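Local structure of sugar fermentation stimulation protein homolog (Pyrococcus furiosus, 4DA2) at residues 65-69 and 79-83; 72-78 and 177-181; 115-119 and 129-133; 144-150 and 186-191; 169-175 and 205-211. The protein probably binds DNA, and combines an OB fold with a PD-(D/E)xK nuclease-type domain that holds two calcium ions. The protein carries 1 engineered substitution. All blocks are in the same frame, centred on the assembly; numbering follows the deposited sequence.

Contact 1 (65-69 and 79-83); sequences YILLG and IDTRL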
# COMPACT_ATOMS: atom_id res chain seq x y z
N TYR A 65 -16.57 -2.56 -11.10
CA TYR A 65 -15.63 -1.45 -10.96
C TYR A 65 -14.78 -1.60 -9.72
O TYR A 65 -15.23 -2.14 -8.72
CB TYR A 65 -16.37 -0.12 -10.88
CG TYR A 65 -17.10 0.23 -12.15
CD1 TYR A 65 -16.47 0.98 -13.14
CD2 TYR A 65 -18.40 -0.21 -12.36
CE1 TYR A 65 -17.14 1.30 -14.32
CE2 TYR A 65 -19.07 0.11 -13.54
CZ TYR A 65 -18.43 0.86 -14.50
OH TYR A 65 -19.10 1.18 -15.66
N ILE A 66 -13.54 -1.11 -9.81
CA ILE A 66 -12.67 -1.01 -8.64
C ILE A 66 -12.42 0.48 -8.37
O ILE A 66 -12.07 1.24 -9.29
CB ILE A 66 -11.32 -1.72 -8.89
CG1 ILE A 66 -11.56 -3.17 -9.31
CG2 ILE A 66 -10.45 -1.70 -7.64
CD1 ILE A 66 -10.37 -3.76 -9.99
N LEU A 67 -12.66 0.90 -7.12
CA LEU A 67 -12.30 2.27 -6.72
C LEU A 67 -10.80 2.29 -6.38
O LEU A 67 -10.39 1.78 -5.33
CB LEU A 67 -13.14 2.70 -5.52
CG LEU A 67 -12.89 4.05 -4.85
CD1 LEU A 67 -13.04 5.19 -5.87
CD2 LEU A 67 -13.87 4.20 -3.69
N LEU A 68 -9.98 2.83 -7.28
CA LEU A 68 -8.52 2.75 -7.14
C LEU A 68 -7.91 3.79 -6.22
O LEU A 68 -6.86 3.54 -5.62
CB LEU A 68 -7.81 2.85 -8.48
CG LEU A 68 -8.16 1.80 -9.53
CD1 LEU A 68 -7.45 2.21 -10.78
CD2 LEU A 68 -7.74 0.40 -9.05
N GLY A 69 -8.54 4.95 -6.17
CA GLY A 69 -8.01 6.10 -5.49
C GLY A 69 -8.89 7.34 -5.48
O GLY A 69 -10.02 7.34 -5.98
N ILE A 79 -5.47 4.18 -3.12
CA ILE A 79 -5.94 3.39 -1.96
C ILE A 79 -5.99 1.88 -2.16
O ILE A 79 -6.00 1.14 -1.16
CB ILE A 79 -7.31 3.88 -1.45
CG1 ILE A 79 -8.42 3.61 -2.46
CG2 ILE A 79 -7.20 5.36 -1.05
CD1 ILE A 79 -9.76 3.21 -1.81
N ASP A 80 -6.03 1.43 -3.42
CA ASP A 80 -6.20 0.01 -3.72
C ASP A 80 -4.90 -0.74 -3.43
O ASP A 80 -3.85 -0.47 -4.04
CB ASP A 80 -6.62 -0.20 -5.18
CG ASP A 80 -6.95 -1.67 -5.50
OD1 ASP A 80 -8.14 -2.05 -5.42
OD2 ASP A 80 -6.02 -2.43 -5.85
N THR A 81 -4.96 -1.69 -2.50
CA THR A 81 -3.74 -2.40 -2.09
C THR A 81 -3.21 -3.36 -3.17
O THR A 81 -2.00 -3.62 -3.22
CB THR A 81 -3.90 -3.12 -0.73
OG1 THR A 81 -4.89 -4.15 -0.85
CG2 THR A 81 -4.27 -2.13 0.36
N ARG A 82 -4.10 -3.86 -4.02
CA ARG A 82 -3.71 -4.67 -5.17
C ARG A 82 -2.88 -3.87 -6.17
O ARG A 82 -1.84 -4.37 -6.64
CB ARG A 82 -4.91 -5.30 -5.88
CG ARG A 82 -5.60 -6.40 -5.13
CD ARG A 82 -6.83 -6.82 -5.92
NE ARG A 82 -7.52 -7.96 -5.31
CZ ARG A 82 -8.78 -8.29 -5.57
NH1 ARG A 82 -9.51 -7.55 -6.41
NH2 ARG A 82 -9.33 -9.35 -4.98
N LEU A 83 -3.30 -2.64 -6.48
CA LEU A 83 -2.58 -1.77 -7.37
C LEU A 83 -1.24 -1.40 -6.73
O LEU A 83 -0.21 -1.42 -7.40
CB LEU A 83 -3.39 -0.50 -7.69
CG LEU A 83 -2.78 0.47 -8.70
CD1 LEU A 83 -2.19 -0.21 -9.94
CD2 LEU A 83 -3.80 1.55 -9.12
O HOH W 1 -9.61 -0.37 -3.94
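Strand 65-69 belongs to the OB-fold sheet, and here it meets the entry to helix 81-93, whose N-cap is Asp80. Ile66 points toward the cap, its CG2 lying 3.2 Å from Asp80 OD1. From Leu67 the carbonyl O takes a hydrogen bond from water 1, which also donates to Asp80 OD1, each leg 2.7 Å; its side chain turns sideways, CG 4.4 Å from Ile79 CD1. Leu68 supplies the direct link: its O accepts from Asp80 N at 3.2 Å and, weakly because the angle is only 130°, from Ile79 N at 2.9 Å. Although its CA-CB bond points away, Leu68 CD1 still reaches Leu83 CD2 at 4.1 Å. Leu68 and Gly69 both face Tyr54 of strand 52-57, a classic beta bulge, and Gly69 CA rests 3.9 Å from Ile79 CG1. The OB sheet is thereby joined to the first turn of the helix, where Leu83 N donates to Asp80 OD2 at 2.8 Å.

Contact 2 (72-78 and 177-181); sequences DHGKIAI and ALPNV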
# COMPACT_ATOMS: atom_id res chain seq x y z
N ASP A 72 -6.20 14.06 -5.01
CA ASP A 72 -5.41 14.52 -3.88
C ASP A 72 -4.39 15.47 -4.46
O ASP A 72 -3.52 15.06 -5.23
CB ASP A 72 -4.74 13.34 -3.15
CG ASP A 72 -4.10 13.75 -1.84
OD1 ASP A 72 -4.47 14.80 -1.29
OD2 ASP A 72 -3.25 12.99 -1.33
N HIS A 73 -4.56 16.75 -4.14
CA HIS A 73 -3.64 17.80 -4.58
C HIS A 73 -3.35 17.77 -6.09
O HIS A 73 -2.22 18.01 -6.53
CB HIS A 73 -2.37 17.77 -3.71
CG HIS A 73 -2.66 17.99 -2.25
ND1 HIS A 73 -3.48 19.01 -1.80
CD2 HIS A 73 -2.29 17.29 -1.15
CE1 HIS A 73 -3.58 18.94 -0.48
NE2 HIS A 73 -2.86 17.91 -0.07
N GLY A 74 -4.38 17.51 -6.88
CA GLY A 74 -4.26 17.55 -8.31
C GLY A 74 -3.79 16.25 -8.94
O GLY A 74 -3.76 16.10 -10.16
N LYS A 75 -3.40 15.30 -8.09
CA LYS A 75 -2.95 14.00 -8.55
C LYS A 75 -3.95 12.99 -7.98
O LYS A 75 -5.07 13.38 -7.56
CB LYS A 75 -1.51 13.70 -8.04
CG LYS A 75 -0.42 14.76 -8.33
CD LYS A 75 0.06 14.74 -9.77
CE LYS A 75 1.40 15.50 -10.03
NZ LYS A 75 1.32 16.98 -9.76
N ILE A 76 -3.55 11.72 -7.91
CA ILE A 76 -4.41 10.69 -7.34
C ILE A 76 -3.68 9.89 -6.25
O ILE A 76 -2.60 9.35 -6.52
CB ILE A 76 -4.90 9.72 -8.42
CG1 ILE A 76 -5.76 10.50 -9.45
CG2 ILE A 76 -5.73 8.59 -7.77
CD1 ILE A 76 -5.98 9.76 -10.79
N ALA A 77 -4.27 9.82 -5.04
CA ALA A 77 -3.76 8.94 -3.97
C ALA A 77 -4.28 7.53 -4.28
O ALA A 77 -5.47 7.35 -4.55
CB ALA A 77 -4.29 9.39 -2.64
N ILE A 78 -3.41 6.52 -4.24
CA ILE A 78 -3.84 5.17 -4.58
C ILE A 78 -4.19 4.46 -3.28
O ILE A 78 -3.31 4.14 -2.45
CB ILE A 78 -2.74 4.38 -5.34
CG1 ILE A 78 -2.38 5.09 -6.66
CG2 ILE A 78 -3.23 2.94 -5.56
CD1 ILE A 78 -1.13 4.54 -7.41
N ALA A 177 1.55 5.89 -1.06
CA ALA A 177 0.91 6.18 -2.33
C ALA A 177 0.07 7.46 -2.32
O ALA A 177 -1.07 7.48 -2.84
CB ALA A 177 0.04 4.99 -2.79
N LEU A 178 0.63 8.52 -1.73
CA LEU A 178 0.04 9.86 -1.70
C LEU A 178 0.99 10.78 -2.44
O LEU A 178 2.20 10.64 -2.27
CB LEU A 178 0.02 10.40 -0.25
CG LEU A 178 -0.88 9.80 0.82
CD1 LEU A 178 -0.60 10.47 2.13
CD2 LEU A 178 -2.35 9.91 0.47
N PRO A 179 0.47 11.75 -3.20
CA PRO A 179 1.35 12.79 -3.72
C PRO A 179 1.81 13.69 -2.57
O PRO A 179 1.19 13.71 -1.48
CB PRO A 179 0.44 13.58 -4.69
CG PRO A 179 -0.95 13.40 -4.09
CD PRO A 179 -0.95 11.99 -3.55
N ASN A 180 2.90 14.41 -2.80
CA ASN A 180 3.44 15.42 -1.87
C ASN A 180 3.66 14.95 -0.43
O ASN A 180 3.24 15.58 0.53
CB ASN A 180 2.59 16.71 -1.89
CG ASN A 180 2.40 17.24 -3.29
OD1 ASN A 180 1.51 16.78 -4.01
ND2 ASN A 180 3.26 18.16 -3.71
N VAL A 181 4.33 13.81 -0.30
CA VAL A 181 4.85 13.41 0.99
C VAL A 181 6.30 13.07 0.74
O VAL A 181 6.66 12.65 -0.37
CB VAL A 181 4.09 12.17 1.60
CG1 VAL A 181 2.71 12.56 2.15
CG2 VAL A 181 4.01 11.00 0.60
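A two-residue hairpin loop, a type I' turn from Asp72 to Lys75, leads into strand 75-78, beside which the irregular segment 177-181 runs. The turn is closed by Asp72 N to Lys75 O and Lys75 N to Asp72 O, both 2.9 Å, and Gly74 (phi 86°) has backbone angles at which a CB would jam against the preceding carbonyl. Nearest CA pairs are Ala77 with Leu178 (4.5 Å) and Ile78 with Ala177 (5.4 Å). One backbone hydrogen bond crosses, Ile78 N to Ala177 O at 2.9 Å and 154°, and the same oxygen receives a CA-H...O contact from Ala77 CA at 3.3 Å.

Among the side chains, Pro179 is the most deeply engaged: its CG lies 3.3 Å from Asp72 O, its CD 3.3 Å from Asp72 OD2, and its CB 3.9 Å from Lys75 CB. Ala77 CB packs on Leu178 CD2 at 3.7 Å, while Ile78 CB meets Ala177 CB at 3.8 Å. Asp72 OD2 also forms a salt bridge with Arg138, which donates to Pro179 O and Asn180 O as well. This is an interdomain contact: the last hairpin of the N-terminal OB fold docks on the loop between strands 169-176 and 183-186 of the PD-(D/E)xK domain.

Contact 3 (115-119 and 129-133); sequences SRLDY and FVETK. With CA (calcium ion), chain C; CA (calcium ion), chain D.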
# COMPACT_ATOMS: atom_id res chain seq x y z
N SER A 115 0.50 -16.76 10.09
CA SER A 115 -0.06 -15.84 9.13
C SER A 115 0.50 -16.09 7.72
O SER A 115 1.03 -17.17 7.42
CB SER A 115 0.24 -14.41 9.61
OG SER A 115 -0.53 -13.46 8.92
N ARG A 116 0.37 -15.10 6.84
CA ARG A 116 1.00 -15.12 5.51
C ARG A 116 1.60 -13.74 5.29
O ARG A 116 0.96 -12.73 5.63
CB ARG A 116 -0.04 -15.36 4.40
CG ARG A 116 -0.64 -16.78 4.40
CD ARG A 116 -1.65 -16.97 3.31
NE ARG A 116 -1.76 -18.38 2.94
CZ ARG A 116 -2.74 -19.20 3.31
NH1 ARG A 116 -3.73 -18.77 4.08
NH2 ARG A 116 -2.71 -20.46 2.91
N LEU A 117 2.80 -13.69 4.73
CA LEU A 117 3.40 -12.40 4.35
C LEU A 117 3.34 -12.25 2.84
O LEU A 117 3.22 -13.25 2.13
CB LEU A 117 4.83 -12.31 4.84
CG LEU A 117 5.03 -12.34 6.36
CD1 LEU A 117 6.54 -12.36 6.69
CD2 LEU A 117 4.32 -11.17 7.02
N ASP A 118 3.45 -11.02 2.34
CA ASP A 118 3.19 -10.76 0.93
C ASP A 118 4.08 -11.52 -0.04
O ASP A 118 3.56 -12.11 -1.00
CB ASP A 118 3.30 -9.27 0.61
CG ASP A 118 2.18 -8.49 1.21
OD1 ASP A 118 1.08 -9.04 1.43
OD2 ASP A 118 2.38 -7.27 1.45
N TYR A 119 5.40 -11.47 0.19
CA TYR A 119 6.37 -12.04 -0.78
C TYR A 119 7.51 -12.81 -0.16
O TYR A 119 8.04 -12.42 0.89
CB TYR A 119 6.98 -10.93 -1.67
CG TYR A 119 5.96 -9.99 -2.31
CD1 TYR A 119 5.18 -10.40 -3.39
CD2 TYR A 119 5.80 -8.69 -1.85
CE1 TYR A 119 4.24 -9.56 -3.98
CE2 TYR A 119 4.87 -7.81 -2.43
CZ TYR A 119 4.10 -8.25 -3.51
OH TYR A 119 3.16 -7.42 -4.08
N PHE A 129 11.89 -12.41 3.04
CA PHE A 129 10.44 -12.22 3.15
C PHE A 129 10.14 -10.72 3.19
O PHE A 129 10.76 -9.98 3.97
CB PHE A 129 9.93 -12.88 4.43
CG PHE A 129 9.92 -14.37 4.35
CD1 PHE A 129 8.87 -15.05 3.72
CD2 PHE A 129 11.01 -15.11 4.86
CE1 PHE A 129 8.86 -16.47 3.65
CE2 PHE A 129 11.02 -16.52 4.78
CZ PHE A 129 9.95 -17.19 4.16
N VAL A 130 9.20 -10.29 2.35
CA VAL A 130 8.83 -8.87 2.28
C VAL A 130 7.32 -8.69 2.45
O VAL A 130 6.54 -9.32 1.73
CB VAL A 130 9.32 -8.22 0.95
CG1 VAL A 130 8.90 -6.74 0.91
CG2 VAL A 130 10.82 -8.38 0.79
N GLU A 131 6.93 -7.87 3.43
CA GLU A 131 5.54 -7.49 3.64
C GLU A 131 5.39 -6.02 3.22
O GLU A 131 6.23 -5.17 3.59
CB GLU A 131 5.14 -7.68 5.12
CG GLU A 131 3.73 -7.20 5.50
CD GLU A 131 2.63 -7.91 4.71
OE1 GLU A 131 2.86 -9.07 4.29
OE2 GLU A 131 1.55 -7.30 4.48
N THR A 132 4.36 -5.74 2.42
CA THR A 132 4.11 -4.36 2.01
C THR A 132 2.84 -3.86 2.68
O THR A 132 1.86 -4.62 2.82
CB THR A 132 4.07 -4.18 0.47
OG1 THR A 132 2.99 -4.96 -0.06
CG2 THR A 132 5.37 -4.65 -0.15
N LYS A 133 2.86 -2.62 3.17
CA LYS A 133 1.65 -2.03 3.79
C LYS A 133 1.25 -0.69 3.17
O LYS A 133 2.10 0.09 2.80
CB LYS A 133 1.87 -1.83 5.29
CG LYS A 133 2.18 -3.14 6.03
CD LYS A 133 1.02 -3.58 6.86
CE LYS A 133 1.23 -4.97 7.45
NZ LYS A 133 0.39 -5.92 6.66
CA CA C . 0.45 -6.49 2.55
CA CA D . -0.79 -10.24 2.05
O HOH W 2 0.57 -10.59 4.11
O HOH W 3 -0.88 -5.52 4.32
O HOH W 4 -1.54 -8.13 2.96
O HOH W 5 -0.05 -6.22 0.15
O HOH W 6 -2.41 -11.22 3.82
O HOH W 7 -2.07 -9.61 0.58
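Asp118 points its carboxylate at strand 129-133, with OD2 accepting from Thr132 N at 2.7 Å and from Thr132 OG1 at 2.8 Å. In return, Asp118 N donates to Glu131 OE1 at 2.8 Å. These bonds orient the acidic groups around two calcium ions. The chain C ion is held by Asp118 OD2, Glu131 OE2 and Thr132 O, each at 2.4 Å, with a longer 2.9 Å approach from Asp118 OD1 and three waters. Asp118 OD1 also binds the chain D ion at 2.3 Å, bridging the metals as water 4 does; Glu109 contributes to that second site. Lys133 NZ forms a salt bridge with Glu131 OE2 at 2.8 Å, so aspartate, glutamate and lysine meet as in the metal centre of PD-(D/E)xK nucleases.

Beyond the metals, Tyr119 and Val130 form an antiparallel hydrogen-bonded pair, with Tyr119 N to Val130 O at 2.9 Å and Val130 N to Tyr119 O at 2.8 Å. Leu117 CD1 packs 4.1 Å from Phe129 CB. The hairpin of strands 115-122 and 127-139 has Leu117 and Phe129 touching helix 151-165, Val130 and Thr132 touching Phe88 of helix 81-93, and strand 169-176 bonded alongside 127-139.

Contact 4 (144-150 and 186-191); sequences MYPDCPS and PYKKGD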
# COMPACT_ATOMS: atom_id res chain seq x y z
N MET A 144 1.55 7.92 6.64
CA MET A 144 1.46 7.17 7.88
C MET A 144 0.69 5.88 7.80
O MET A 144 -0.20 5.69 6.90
CB MET A 144 0.90 8.06 9.00
CG MET A 144 1.69 9.33 9.17
SD MET A 144 1.21 10.11 10.73
CE MET A 144 -0.55 10.45 10.46
N TYR A 145 1.04 4.97 8.71
CA TYR A 145 0.32 3.72 8.89
C TYR A 145 0.27 3.37 10.36
O TYR A 145 1.25 3.60 11.08
CB TYR A 145 1.01 2.61 8.08
CG TYR A 145 0.61 1.20 8.46
CD1 TYR A 145 -0.40 0.51 7.75
CD2 TYR A 145 1.20 0.57 9.55
CE1 TYR A 145 -0.76 -0.80 8.11
CE2 TYR A 145 0.85 -0.75 9.93
CZ TYR A 145 -0.12 -1.41 9.19
OH TYR A 145 -0.45 -2.69 9.57
N PRO A 146 -0.86 2.79 10.82
CA PRO A 146 -2.10 2.55 10.06
C PRO A 146 -3.06 3.67 10.41
O PRO A 146 -2.69 4.55 11.19
CB PRO A 146 -2.58 1.23 10.64
CG PRO A 146 -2.20 1.32 12.07
CD PRO A 146 -0.89 2.09 12.12
N ASP A 147 -4.29 3.65 9.90
CA ASP A 147 -5.24 4.69 10.33
C ASP A 147 -6.22 4.27 11.42
O ASP A 147 -7.05 5.06 11.87
CB ASP A 147 -5.93 5.37 9.13
CG ASP A 147 -6.93 4.48 8.44
OD1 ASP A 147 -7.27 3.41 9.00
OD2 ASP A 147 -7.38 4.86 7.34
N CYS A 148 -6.10 3.02 11.83
CA CYS A 148 -6.89 2.45 12.90
C CYS A 148 -6.21 1.13 13.26
O CYS A 148 -5.35 0.67 12.51
CB CYS A 148 -8.33 2.21 12.44
SG CYS A 148 -8.53 0.94 11.19
N PRO A 149 -6.58 0.52 14.39
CA PRO A 149 -5.93 -0.72 14.82
C PRO A 149 -6.03 -1.83 13.79
O PRO A 149 -7.06 -1.98 13.14
CB PRO A 149 -6.71 -1.09 16.09
CG PRO A 149 -7.14 0.24 16.61
CD PRO A 149 -7.53 1.01 15.41
N SER A 150 -4.93 -2.56 13.62
CA SER A 150 -4.86 -3.65 12.67
C SER A 150 -4.26 -4.84 13.39
O SER A 150 -3.07 -4.87 13.71
CB SER A 150 -4.01 -3.28 11.45
OG SER A 150 -3.94 -4.36 10.51
N PRO A 186 4.96 5.88 11.72
CA PRO A 186 3.75 5.24 12.23
C PRO A 186 2.79 6.26 12.85
O PRO A 186 3.22 7.27 13.42
CB PRO A 186 4.25 4.28 13.31
CG PRO A 186 5.77 4.18 13.12
CD PRO A 186 6.18 5.45 12.44
N TYR A 187 1.50 6.02 12.65
CA TYR A 187 0.47 6.83 13.28
C TYR A 187 0.18 6.14 14.60
O TYR A 187 -0.61 5.20 14.69
CB TYR A 187 -0.76 6.94 12.38
CG TYR A 187 -1.90 7.77 12.97
CD1 TYR A 187 -1.65 9.01 13.53
CD2 TYR A 187 -3.22 7.30 12.92
CE1 TYR A 187 -2.68 9.77 14.06
CE2 TYR A 187 -4.27 8.08 13.44
CZ TYR A 187 -3.97 9.29 14.02
OH TYR A 187 -4.99 10.06 14.53
N LYS A 188 0.87 6.62 15.63
CA LYS A 188 0.86 6.02 16.97
C LYS A 188 -0.56 5.91 17.50
O LYS A 188 -0.95 4.84 17.96
CB LYS A 188 1.74 6.86 17.93
CG LYS A 188 1.99 6.19 19.28
CD LYS A 188 3.10 6.87 20.07
CE LYS A 188 3.31 6.19 21.42
NZ LYS A 188 4.13 7.02 22.36
N LYS A 189 -1.32 7.00 17.43
CA LYS A 189 -2.73 7.01 17.88
C LYS A 189 -3.57 5.93 17.19
O LYS A 189 -4.37 5.26 17.85
CB LYS A 189 -3.37 8.40 17.67
CG LYS A 189 -4.75 8.57 18.30
CD LYS A 189 -5.42 9.87 17.86
CE LYS A 189 -6.90 9.90 18.24
NZ LYS A 189 -7.11 9.93 19.71
N GLY A 190 -3.37 5.75 15.88
CA GLY A 190 -4.08 4.72 15.12
C GLY A 190 -3.91 3.32 15.65
O GLY A 190 -4.85 2.52 15.68
N ASP A 191 -2.68 2.99 16.05
CA ASP A 191 -2.40 1.71 16.65
C ASP A 191 -1.09 1.73 17.47
O ASP A 191 -0.02 1.46 16.92
CB ASP A 191 -2.37 0.60 15.60
CG ASP A 191 -2.39 -0.79 16.24
OD1 ASP A 191 -1.91 -0.90 17.38
OD2 ASP A 191 -2.89 -1.75 15.62
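Two direct hydrogen bonds join the segments. Tyr187 N donates to Tyr145 O at 2.9 Å and 162°; farther on, Ser150 N donates to Asp191 OD2 at 3.0 Å and 164°. A CA-H...O contact supplements the first, with Pro186 CA 3.2 Å from Tyr145 O.

Both Ser150 and Asp191 are N-caps. Ser150 OG accepts from Gly153 N at the start of helix 151-165 and Asp191 OD1 from Ile194 N at the start of helix 192-204, while Asp191 OD2 also accepts from Gln154. The contact therefore ties together two strand-to-helix connections of the PD-(D/E)xK domain: Asp191 caps helix 192-204 through OD1 and, through OD2, accepts from the backbone of Ser150, the residue just before helix 151-165.

Aromatic and apolar packing centres on Tyr187. Met144 CE lies 3.6 Å from Tyr187 CD1, and Met144 SD is 5.2 Å from the ring centroid, an oblique Met-aromatic contact. Pro146 O approaches the ring edge, 3.3 Å from Tyr187 CD2. The peptide before Pro146 is cis, and Pro146 CG packs 3.6 Å from Asp191 CB.

Close backbone packing accounts for the remainder. Gly190 O sits 3.1 Å from Cys148 C and 2.9 Å from Pro149 N, which has no hydrogen to give. A CB on Gly190 would fall 2.6 Å from Pro146 O, a clash.

Contact 5 (169-175 and 205-211); sequences RAMIVFI and GVEIRAL
Parallel strands 169-175 and 207-211, neighbours in the central sheet of the PD-(D/E)xK domain, carry an apolar centre on both faces. On one, Ile172 CG2 meets Ile208 CG1 (3.6 Å), Phe174 (chi1 m) sets its ring edge CE2 against Ile208 CG2 (3.8 Å), and Phe174 CB faces Ala210 CB (4.1 Å). On the other, Leu211 CD1 touches Val173 CG1 (3.8 Å) and Ile175 CD1 (3.9 Å). Met171 pairs with Glu207, and so on in step to Ile175 with Leu211. The axes lie 4.5 Å apart, crossing at -18°. Extended backbones alternate hydrogen bonds: Glu207 N to Ala170 O 2.9 Å, Ile172 N to Glu207 O 2.8 Å, Arg209 N to Ile172 O 2.9 Å, Phe174 N to Arg209 O 2.8 Å, Leu211 N to Phe174 O 2.9 Å. Gly205 (phi 112°) ends the preceding helix in a Schellman motif. At the polar edge Arg209 (chi1 m, chi2 m) bonds Glu99; Met171 CE covers its guanidinium face, and Arg209 NH2 bridges Glu207 OE1 at 2.8 Å.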
# COMPACT_ATOMS: atom_id res chain seq x y z
N ARG A 169 16.23 -13.11 6.65
CA ARG A 169 16.08 -11.76 6.10
C ARG A 169 14.59 -11.41 6.03
O ARG A 169 13.76 -12.16 5.45
CB ARG A 169 16.75 -11.65 4.72
CG ARG A 169 18.29 -11.90 4.73
CD ARG A 169 19.03 -10.64 5.20
NE ARG A 169 18.62 -9.49 4.39
CZ ARG A 169 18.51 -8.24 4.84
NH1 ARG A 169 18.76 -7.95 6.11
NH2 ARG A 169 18.13 -7.29 4.01
N ALA A 170 14.26 -10.26 6.60
CA ALA A 170 12.89 -9.80 6.63
C ALA A 170 12.84 -8.29 6.38
O ALA A 170 13.72 -7.54 6.83
CB ALA A 170 12.25 -10.14 7.98
N MET A 171 11.80 -7.87 5.66
CA MET A 171 11.60 -6.45 5.29
C MET A 171 10.13 -6.06 5.32
O MET A 171 9.26 -6.84 4.90
CB MET A 171 12.16 -6.16 3.89
CG MET A 171 12.06 -4.71 3.47
SD MET A 171 12.72 -4.41 1.81
CE MET A 171 14.44 -4.28 2.27
N ILE A 172 9.86 -4.86 5.85
CA ILE A 172 8.56 -4.24 5.68
C ILE A 172 8.70 -2.98 4.84
O ILE A 172 9.60 -2.17 5.06
CB ILE A 172 7.78 -3.99 7.04
CG1 ILE A 172 6.35 -3.49 6.79
CG2 ILE A 172 8.53 -3.02 7.98
CD1 ILE A 172 5.48 -3.58 8.04
N VAL A 173 7.82 -2.86 3.86
CA VAL A 173 7.84 -1.72 2.95
C VAL A 173 6.52 -0.99 3.03
O VAL A 173 5.47 -1.58 2.69
CB VAL A 173 8.09 -2.15 1.51
CG1 VAL A 173 8.11 -0.91 0.58
CG2 VAL A 173 9.43 -2.95 1.37
N PHE A 174 6.55 0.27 3.45
CA PHE A 174 5.35 1.10 3.46
C PHE A 174 5.19 1.80 2.11
O PHE A 174 6.10 2.46 1.61
CB PHE A 174 5.42 2.09 4.65
CG PHE A 174 5.44 1.41 5.97
CD1 PHE A 174 4.25 0.93 6.52
CD2 PHE A 174 6.64 1.17 6.65
CE1 PHE A 174 4.24 0.25 7.74
CE2 PHE A 174 6.62 0.51 7.91
CZ PHE A 174 5.43 0.03 8.43
N ILE A 175 4.02 1.63 1.51
CA ILE A 175 3.72 2.24 0.23
C ILE A 175 2.97 3.55 0.49
O ILE A 175 1.75 3.56 0.75
CB ILE A 175 2.89 1.28 -0.68
CG1 ILE A 175 3.59 -0.10 -0.79
CG2 ILE A 175 2.69 1.91 -2.04
CD1 ILE A 175 5.01 -0.06 -1.42
N GLY A 205 16.28 -6.49 13.62
CA GLY A 205 16.92 -6.70 12.31
C GLY A 205 15.96 -6.67 11.13
O GLY A 205 16.37 -6.92 9.99
N VAL A 206 14.67 -6.39 11.38
CA VAL A 206 13.72 -6.26 10.25
C VAL A 206 14.03 -4.96 9.52
O VAL A 206 14.08 -3.88 10.13
CB VAL A 206 12.24 -6.24 10.68
CG1 VAL A 206 11.30 -6.06 9.44
CG2 VAL A 206 11.87 -7.48 11.51
N GLU A 207 14.25 -5.05 8.21
CA GLU A 207 14.55 -3.82 7.43
C GLU A 207 13.25 -3.08 7.17
O GLU A 207 12.21 -3.70 6.84
CB GLU A 207 15.26 -4.16 6.13
CG GLU A 207 16.61 -4.87 6.35
CD GLU A 207 17.72 -3.96 6.89
OE1 GLU A 207 17.77 -2.78 6.48
OE2 GLU A 207 18.55 -4.42 7.71
N ILE A 208 13.27 -1.77 7.37
CA ILE A 208 12.07 -0.95 7.14
C ILE A 208 12.33 0.06 6.00
O ILE A 208 13.31 0.81 6.04
CB ILE A 208 11.59 -0.22 8.40
CG1 ILE A 208 11.20 -1.23 9.50
CG2 ILE A 208 10.43 0.73 8.03
CD1 ILE A 208 10.86 -0.58 10.85
N ARG A 209 11.46 0.07 4.98
CA ARG A 209 11.58 1.03 3.86
C ARG A 209 10.21 1.67 3.68
O ARG A 209 9.17 1.11 4.09
CB ARG A 209 11.95 0.31 2.55
CG ARG A 209 13.24 -0.55 2.60
CD ARG A 209 14.54 0.25 2.72
NE ARG A 209 15.69 -0.66 2.79
CZ ARG A 209 16.30 -1.03 3.91
NH1 ARG A 209 15.91 -0.52 5.08
NH2 ARG A 209 17.32 -1.88 3.87
N ALA A 210 10.21 2.84 3.05
CA ALA A 210 8.98 3.51 2.65
C ALA A 210 9.18 4.16 1.27
O ALA A 210 10.19 4.79 1.03
CB ALA A 210 8.57 4.54 3.69
N LEU A 211 8.18 4.02 0.41
CA LEU A 211 8.26 4.50 -0.96
C LEU A 211 7.17 5.51 -1.27
O LEU A 211 6.05 5.32 -0.83
CB LEU A 211 8.11 3.34 -1.92
CG LEU A 211 8.98 2.10 -1.68
CD1 LEU A 211 8.58 0.99 -2.66
CD2 LEU A 211 10.46 2.45 -1.83
O HOH W 8 16.23 -8.81 7.98

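From the N terminus, contact 1 closes a short loop from the OB strand 65-72 round its last hairpin to helix 81-93. Contact 2 opens within that loop, so the two cross, and they touch where Ile78 meets Leu68 and Leu83; it closes only at 177-181, joining the OB fold to the PD-(D/E)xK domain. Contact 3, a hairpin, lies wholly within this long loop. Contacts 4 and 5 each cross contact 2 and one another, closing at 186-191 and 205-211. Contacts 3 and 5 share the sheet through strands 127-139 and 169-176, their centres about 10 Å apart, while Tyr145 of contact 4 touches both Lys133 and Phe174.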